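Local atomic coordinates of alpha-1,4-endofucoidanase (Mariniflexile fucanivorans, PDB entry 6DLH), a protein that hydrolyses alpha-1,4-fucosidic linkages within fucoidan chains as a retaining, endo-acting enzyme of glycoside hydrolase family 107. Residues A[53-58]-A[92-97]; A[83-88]-A[128-133]; A[574-579]-A[591-596]. All coordinates share one frame; numbering follows the deposited sequence.

The chain joins the catalytic domain to Ig-like domains of a longer secreted protein. Contacts 1 and 2 are buried in the catalytic domain, their centres about 9 Å apart, whereas contact 3 is partly buried in an Ig-like domain, its centre about 28 Å from that of contact 1 and about 30 Å from that of contact 2. Both buried contacts draw on the chain at the end of strand 80-84 and beyond, and they touch directly, Val96 N lying 3.0 Å from Leu85 O in a probable hydrogen bond. Their chemistry differs: contact 1 joins two loops through water and threonines, contact 2 packs a strand and helix by leucines, proline and tryptophan, and contact 3 lays a proline over an indole.

Contact 1: A[53-58]-A[92-97]; sequences ERTFNG and SPTHVA
Thr55 and Phe56 meet Thr94 and Val96 in a buried loop-to-loop contact, between the chain that leaves strand 46-49 and the chain that leaves its parallel neighbour, strand 80-84. The apolar part is small. Thr94 CG2 sits at the edge of the Phe56 ring, near its plane and 3.7 Å from Phe56 CD2, and the two side chains lie side by side, pointing the same way. Thr94 OG1 stands between its backbone N and carbonyl carbon (chi1 70°), which puts CG2 anti to the carbonyl carbon and on the phenyl side. Across the neighbouring pair, Thr55 CG2 rests 3.9 Å from Val96 CG1.

Three waters bridge the polar groups of the two loops. Water 1 accepts from Thr55 N at 3.1 Å and donates to Thr94 OG1 at 2.6 Å; that hydroxyl is also hydrogen-bonded to Phe91 O. Water 2 links Thr55 OG1 (2.7 Å) to the carbonyl oxygen of Thr94, and water 3 joins the same Thr55 hydroxyl to His95 O, to which it donates at 2.9 Å. The loop 92-97 is braced from within by His95 ND1, which donates to Pro93 O at 2.6 Å; the oxygen lies in the imidazole plane, but the donor stands above the carbonyl plane. His95 NE2 is hydrogen-bonded to Tyr204 OH of helix 198-216, and Arg54 NE in the other loop forms a salt bridge with Glu390 OE1. Adjacent loops meeting beyond the C-terminal ends of parallel strands are consistent with a beta/alpha-barrel glycoside hydrolase domain, as in the structurally similar GH29 alpha-L-fucosidases.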
# COMPACT_ATOMS: atom_id res chain seq x y z
N GLU A 53 -1.57 6.12 -3.35
CA GLU A 53 -1.72 7.45 -2.78
C GLU A 53 -3.11 7.61 -2.17
O GLU A 53 -4.04 6.88 -2.52
CB GLU A 53 -1.45 8.51 -3.84
CG GLU A 53 0.01 8.56 -4.27
CD GLU A 53 0.32 9.61 -5.32
OE1 GLU A 53 -0.40 10.63 -5.35
OE2 GLU A 53 1.27 9.40 -6.10
N ARG A 54 -3.22 8.61 -1.28
CA ARG A 54 -4.45 9.00 -0.60
C ARG A 54 -5.01 7.78 0.14
O ARG A 54 -6.03 7.24 -0.26
CB ARG A 54 -5.42 9.65 -1.59
CG ARG A 54 -4.77 10.75 -2.43
CD ARG A 54 -5.68 11.62 -3.28
NE ARG A 54 -6.53 12.51 -2.48
CZ ARG A 54 -6.12 13.63 -1.88
NH1 ARG A 54 -4.89 14.08 -2.04
NH2 ARG A 54 -6.97 14.31 -1.12
N THR A 55 -4.31 7.36 1.19
CA THR A 55 -4.54 6.06 1.79
C THR A 55 -5.49 6.14 2.99
O THR A 55 -5.87 5.11 3.53
CB THR A 55 -3.23 5.43 2.28
OG1 THR A 55 -2.73 6.26 3.32
CG2 THR A 55 -2.20 5.26 1.19
N PHE A 56 -5.86 7.37 3.37
CA PHE A 56 -6.54 7.67 4.63
C PHE A 56 -8.02 7.29 4.56
O PHE A 56 -8.56 7.09 3.47
CB PHE A 56 -6.42 9.17 4.91
CG PHE A 56 -6.64 10.03 3.70
CD1 PHE A 56 -7.90 10.15 3.12
CD2 PHE A 56 -5.59 10.71 3.10
CE1 PHE A 56 -8.11 10.92 1.99
CE2 PHE A 56 -5.79 11.49 1.97
CZ PHE A 56 -7.05 11.60 1.42
N ASN A 57 -8.66 7.23 5.74
CA ASN A 57 -10.11 7.19 5.89
C ASN A 57 -10.68 5.93 5.24
O ASN A 57 -11.69 6.00 4.55
CB ASN A 57 -10.78 8.46 5.35
CG ASN A 57 -10.41 9.69 6.15
OD1 ASN A 57 -10.12 9.61 7.35
ND2 ASN A 57 -10.40 10.84 5.49
N GLY A 58 -9.99 4.81 5.48
CA GLY A 58 -10.40 3.49 5.01
C GLY A 58 -9.94 3.16 3.59
O GLY A 58 -10.01 2.00 3.19
N SER A 92 2.38 12.49 5.58
CA SER A 92 3.20 11.73 6.50
C SER A 92 2.40 11.13 7.66
O SER A 92 2.83 10.13 8.23
CB SER A 92 4.38 12.52 7.00
OG SER A 92 3.96 13.62 7.79
N PRO A 93 1.26 11.71 8.11
CA PRO A 93 0.41 11.06 9.11
C PRO A 93 -0.30 9.78 8.66
O PRO A 93 -0.55 8.89 9.48
CB PRO A 93 -0.64 12.12 9.47
CG PRO A 93 -0.01 13.43 9.04
CD PRO A 93 0.78 13.07 7.80
N THR A 94 -0.63 9.69 7.37
CA THR A 94 -1.41 8.58 6.85
C THR A 94 -0.57 7.31 6.80
O THR A 94 0.43 7.25 6.08
CB THR A 94 -2.03 8.94 5.50
OG1 THR A 94 -0.98 9.00 4.53
CG2 THR A 94 -2.80 10.24 5.54
N HIS A 95 -0.98 6.30 7.59
CA HIS A 95 -0.33 5.01 7.67
C HIS A 95 -1.15 3.97 6.91
O HIS A 95 -2.35 4.16 6.71
CB HIS A 95 -0.17 4.57 9.14
CG HIS A 95 0.84 5.36 9.91
ND1 HIS A 95 0.72 6.73 10.08
CD2 HIS A 95 1.96 4.99 10.56
CE1 HIS A 95 1.74 7.17 10.79
NE2 HIS A 95 2.51 6.11 11.10
N VAL A 96 -0.50 2.86 6.53
CA VAL A 96 -1.14 1.80 5.77
C VAL A 96 -1.23 0.53 6.61
O VAL A 96 -1.63 -0.51 6.10
CB VAL A 96 -0.43 1.54 4.42
CG1 VAL A 96 -0.41 2.77 3.54
CG2 VAL A 96 0.97 0.98 4.60
N ALA A 97 -0.83 0.62 7.89
CA ALA A 97 -0.88 -0.52 8.80
C ALA A 97 -1.58 -0.10 10.09
O ALA A 97 -1.44 1.04 10.52
CB ALA A 97 0.52 -1.03 9.07
O HOH W 1 -2.10 9.23 2.18
O HOH W 2 -0.10 6.01 3.80
O HOH W 3 -4.48 5.96 6.01

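Contact 2: A[83-88]-A[128-133]; sequences LPLTSP and DPLLSW
Leu85, just past the end of strand 80-84, and Leu130, in the first turn of helix 129-139, bring their backbones nearest, CA to CA 7.5 Å, and no hydrogen bond crosses between the segments. Leu130 CG is anti to the backbone N (chi1 -174°), and its branches divide the work: CD1 lies 3.7 Å from Pro84 O and also meets Leu83 CD1, whereas CD2 faces Leu85 CD1 at 4.2 Å. One turn on, Trp133 CB touches Leu83 CD1 at 3.9 Å. The Trp133 and Pro84 side chains cross at about a right angle, Trp133 CZ3 coming 4.0 Å from Pro84 CG.

Strand 80-84, helix 129-139 and the parallel neighbour strand 143-149 form a beta-alpha-beta crossover, consistent with a beta/alpha-barrel domain, with the helix laid against the sheet. Leu83 continues along the helix to Leu134 and Leu137, and Leu85 reaches Ile146 and Val148 of strand 143-149. Trp133 NE1 is hydrogen-bonded to Ile63 O, which helps to fix the rotation of the indole, and Trp50 packs edge-to-face with it. Asp128 is the N-cap of the helix: its OD1 accepts a weak but nearly straight bond from Leu131 N, 3.3 Å long.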
# COMPACT_ATOMS: atom_id res chain seq x y z
N LEU A 83 7.80 -0.37 0.04
CA LEU A 83 6.40 -0.16 0.38
C LEU A 83 6.29 1.03 1.34
O LEU A 83 7.21 1.29 2.11
CB LEU A 83 5.86 -1.41 1.08
CG LEU A 83 5.93 -2.72 0.30
CD1 LEU A 83 5.69 -3.89 1.24
CD2 LEU A 83 4.93 -2.72 -0.85
N PRO A 84 5.17 1.77 1.35
CA PRO A 84 4.96 2.77 2.39
C PRO A 84 4.66 2.04 3.70
O PRO A 84 4.09 0.95 3.67
CB PRO A 84 3.68 3.48 1.92
CG PRO A 84 2.95 2.44 1.10
CD PRO A 84 4.05 1.67 0.40
N LEU A 85 5.12 2.62 4.82
CA LEU A 85 4.38 2.53 6.07
C LEU A 85 3.58 3.83 6.21
O LEU A 85 2.40 3.78 6.54
CB LEU A 85 5.30 2.32 7.27
CG LEU A 85 4.67 2.54 8.65
CD1 LEU A 85 3.39 1.73 8.83
CD2 LEU A 85 5.65 2.22 9.77
N THR A 86 4.23 4.96 5.92
CA THR A 86 3.56 6.24 5.77
C THR A 86 3.75 6.75 4.34
O THR A 86 4.61 6.24 3.62
CB THR A 86 4.07 7.31 6.75
OG1 THR A 86 5.10 8.09 6.13
CG2 THR A 86 4.56 6.72 8.06
N SER A 87 2.94 7.74 3.96
CA SER A 87 3.10 8.44 2.70
C SER A 87 4.02 9.65 2.90
O SER A 87 4.35 10.00 4.03
CB SER A 87 1.76 8.80 2.13
OG SER A 87 0.99 7.63 1.90
N PRO A 88 4.56 10.27 1.82
CA PRO A 88 5.43 11.44 1.98
C PRO A 88 4.75 12.76 2.35
O PRO A 88 3.53 12.88 2.32
CB PRO A 88 6.08 11.60 0.59
CG PRO A 88 5.15 10.90 -0.37
CD PRO A 88 4.45 9.81 0.43
N ASP A 128 -5.21 -5.41 7.69
CA ASP A 128 -3.81 -5.01 7.70
C ASP A 128 -3.23 -5.17 6.29
O ASP A 128 -2.66 -6.21 5.97
CB ASP A 128 -3.00 -5.81 8.72
CG ASP A 128 -1.57 -5.30 8.85
OD1 ASP A 128 -1.21 -4.36 8.11
OD2 ASP A 128 -0.82 -5.84 9.69
N PRO A 129 -3.35 -4.15 5.40
CA PRO A 129 -2.82 -4.24 4.04
C PRO A 129 -1.31 -4.50 3.96
O PRO A 129 -0.86 -5.28 3.13
CB PRO A 129 -3.16 -2.89 3.41
CG PRO A 129 -4.29 -2.35 4.26
CD PRO A 129 -4.02 -2.87 5.66
N LEU A 130 -0.54 -3.88 4.85
CA LEU A 130 0.91 -4.01 4.83
C LEU A 130 1.32 -5.46 5.05
O LEU A 130 2.19 -5.96 4.33
CB LEU A 130 1.52 -3.08 5.89
CG LEU A 130 3.05 -3.00 5.89
CD1 LEU A 130 3.59 -2.60 4.52
CD2 LEU A 130 3.54 -2.03 6.96
N LEU A 131 0.71 -6.14 6.03
CA LEU A 131 1.05 -7.53 6.30
C LEU A 131 0.77 -8.38 5.07
O LEU A 131 1.51 -9.33 4.78
CB LEU A 131 0.25 -8.04 7.51
CG LEU A 131 0.50 -9.51 7.89
CD1 LEU A 131 1.97 -9.76 8.20
CD2 LEU A 131 -0.38 -9.93 9.06
N SER A 132 -0.31 -8.04 4.37
CA SER A 132 -0.65 -8.71 3.12
C SER A 132 0.52 -8.59 2.13
O SER A 132 1.06 -9.61 1.67
CB SER A 132 -1.94 -8.16 2.57
OG SER A 132 -2.33 -8.87 1.41
N TRP A 133 0.92 -7.35 1.85
CA TRP A 133 1.97 -7.05 0.89
C TRP A 133 3.27 -7.71 1.30
O TRP A 133 3.96 -8.33 0.48
CB TRP A 133 2.14 -5.53 0.72
CG TRP A 133 0.88 -4.73 0.58
CD1 TRP A 133 -0.33 -5.15 0.11
CD2 TRP A 133 0.73 -3.33 0.88
NE1 TRP A 133 -1.23 -4.11 0.12
CE2 TRP A 133 -0.61 -2.99 0.59
CE3 TRP A 133 1.59 -2.34 1.38
CZ2 TRP A 133 -1.09 -1.69 0.78
CZ3 TRP A 133 1.10 -1.06 1.56
CH2 TRP A 133 -0.22 -0.75 1.27

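Contact 3: A[574-579]-A[591-596]; sequences PDWLVL and GMPTAA
Pro593 packs over one face of the Trp576 indole where the chain enters and leaves the hairpin of strands 578-583 and 586-590, inside an Ig-like domain of the E-set clan. In Trp576, chi1 of 72° sets CG between the backbone N and the carbonyl carbon, on the side where Pro593 CA lies 4.0 Å from it. Pro593 CB makes a CH-pi contact with the indole, 4.0 Å from the centroid of the five-membered ring and 13° off its normal. Pro593 CD lies on the same side of the indole, near the CE3-CZ3 rim, 3.7 Å from Trp576 CE3. Leu577 CB covers the opposite face toward its rim, and Trp576 NE1 is hydrogen-bonded to Asn601 OD1 of strand 599-608. Ile620 and Val622 of strand 613-623 pack on the indole as well. An alanine at Trp576 would probably leave Pro593 without its aromatic face and Asn601 OD1 without this N-H, opening a gap beside Val622. At the hairpin end, Gly591 comes up against the backbone of Trp576; a beta carbon there would lie 2.0 Å from Trp576 O, a clash. Gly591 CA instead directs a C-H at Trp576 O, 3.4 Å away, with 158° at the hydrogen.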
# COMPACT_ATOMS: atom_id res chain seq x y z
N PRO A 574 -30.37 -10.26 -3.47
CA PRO A 574 -30.51 -9.05 -4.29
C PRO A 574 -29.31 -8.70 -5.16
O PRO A 574 -28.18 -9.06 -4.84
CB PRO A 574 -30.70 -7.93 -3.25
CG PRO A 574 -31.29 -8.65 -2.06
CD PRO A 574 -30.59 -9.99 -2.04
N ASP A 575 -29.57 -7.98 -6.26
CA ASP A 575 -28.60 -7.79 -7.34
C ASP A 575 -27.48 -6.84 -6.93
O ASP A 575 -26.36 -6.98 -7.43
CB ASP A 575 -29.28 -7.30 -8.62
CG ASP A 575 -30.32 -8.25 -9.20
OD1 ASP A 575 -29.92 -9.33 -9.69
OD2 ASP A 575 -31.52 -7.90 -9.16
N TRP A 576 -27.78 -5.89 -6.04
CA TRP A 576 -26.90 -4.75 -5.76
C TRP A 576 -25.52 -5.17 -5.26
O TRP A 576 -24.54 -4.50 -5.55
CB TRP A 576 -27.57 -3.75 -4.81
CG TRP A 576 -27.67 -4.21 -3.39
CD1 TRP A 576 -28.77 -4.76 -2.79
CD2 TRP A 576 -26.66 -4.14 -2.37
NE1 TRP A 576 -28.51 -5.04 -1.47
CE2 TRP A 576 -27.22 -4.67 -1.18
CE3 TRP A 576 -25.34 -3.68 -2.33
CZ2 TRP A 576 -26.51 -4.76 0.01
CZ3 TRP A 576 -24.63 -3.77 -1.15
CH2 TRP A 576 -25.21 -4.30 0.00
N LEU A 577 -25.45 -6.26 -4.49
CA LEU A 577 -24.19 -6.70 -3.92
C LEU A 577 -23.29 -7.26 -5.02
O LEU A 577 -23.69 -8.13 -5.79
CB LEU A 577 -24.46 -7.73 -2.81
CG LEU A 577 -23.24 -8.13 -1.97
CD1 LEU A 577 -22.74 -6.97 -1.12
CD2 LEU A 577 -23.55 -9.34 -1.10
N VAL A 578 -22.06 -6.72 -5.09
CA VAL A 578 -21.07 -7.13 -6.07
C VAL A 578 -19.94 -7.84 -5.33
O VAL A 578 -19.53 -7.40 -4.25
CB VAL A 578 -20.55 -5.91 -6.86
CG1 VAL A 578 -19.34 -6.23 -7.73
CG2 VAL A 578 -21.65 -5.25 -7.68
N LEU A 579 -19.45 -8.94 -5.91
CA LEU A 579 -18.29 -9.66 -5.40
C LEU A 579 -17.17 -9.57 -6.44
O LEU A 579 -17.40 -9.79 -7.63
CB LEU A 579 -18.68 -11.12 -5.14
CG LEU A 579 -17.52 -12.07 -4.85
CD1 LEU A 579 -17.01 -11.90 -3.42
CD2 LEU A 579 -17.92 -13.52 -5.09
N GLY A 591 -20.85 -2.44 -4.19
CA GLY A 591 -22.14 -2.15 -4.80
C GLY A 591 -22.86 -1.07 -4.01
O GLY A 591 -22.53 -0.81 -2.86
N MET A 592 -23.84 -0.43 -4.67
CA MET A 592 -24.62 0.63 -4.05
C MET A 592 -26.07 0.16 -3.95
O MET A 592 -26.74 -0.02 -4.96
CB MET A 592 -24.55 1.91 -4.88
CG MET A 592 -25.20 3.10 -4.22
SD MET A 592 -25.21 4.58 -5.26
CE MET A 592 -23.62 5.29 -4.84
N PRO A 593 -26.60 -0.07 -2.72
CA PRO A 593 -28.03 -0.30 -2.53
C PRO A 593 -28.82 0.98 -2.79
O PRO A 593 -28.28 2.08 -2.76
CB PRO A 593 -28.15 -0.71 -1.05
CG PRO A 593 -26.91 -0.13 -0.39
CD PRO A 593 -25.84 -0.17 -1.46
N THR A 594 -30.12 0.81 -3.06
CA THR A 594 -31.06 1.91 -3.19
C THR A 594 -32.01 1.85 -1.99
O THR A 594 -31.93 0.92 -1.19
CB THR A 594 -31.83 1.82 -4.52
OG1 THR A 594 -32.75 0.74 -4.45
CG2 THR A 594 -30.92 1.62 -5.72
N ALA A 595 -32.91 2.84 -1.90
CA ALA A 595 -33.91 2.86 -0.84
C ALA A 595 -34.79 1.61 -0.90
O ALA A 595 -35.31 1.17 0.12
CB ALA A 595 -34.72 4.13 -0.94
N ALA A 596 -34.91 1.03 -2.10
CA ALA A 596 -35.68 -0.19 -2.32
C ALA A 596 -35.05 -1.39 -1.62
O ALA A 596 -35.71 -2.41 -1.44
CB ALA A 596 -35.82 -0.44 -3.81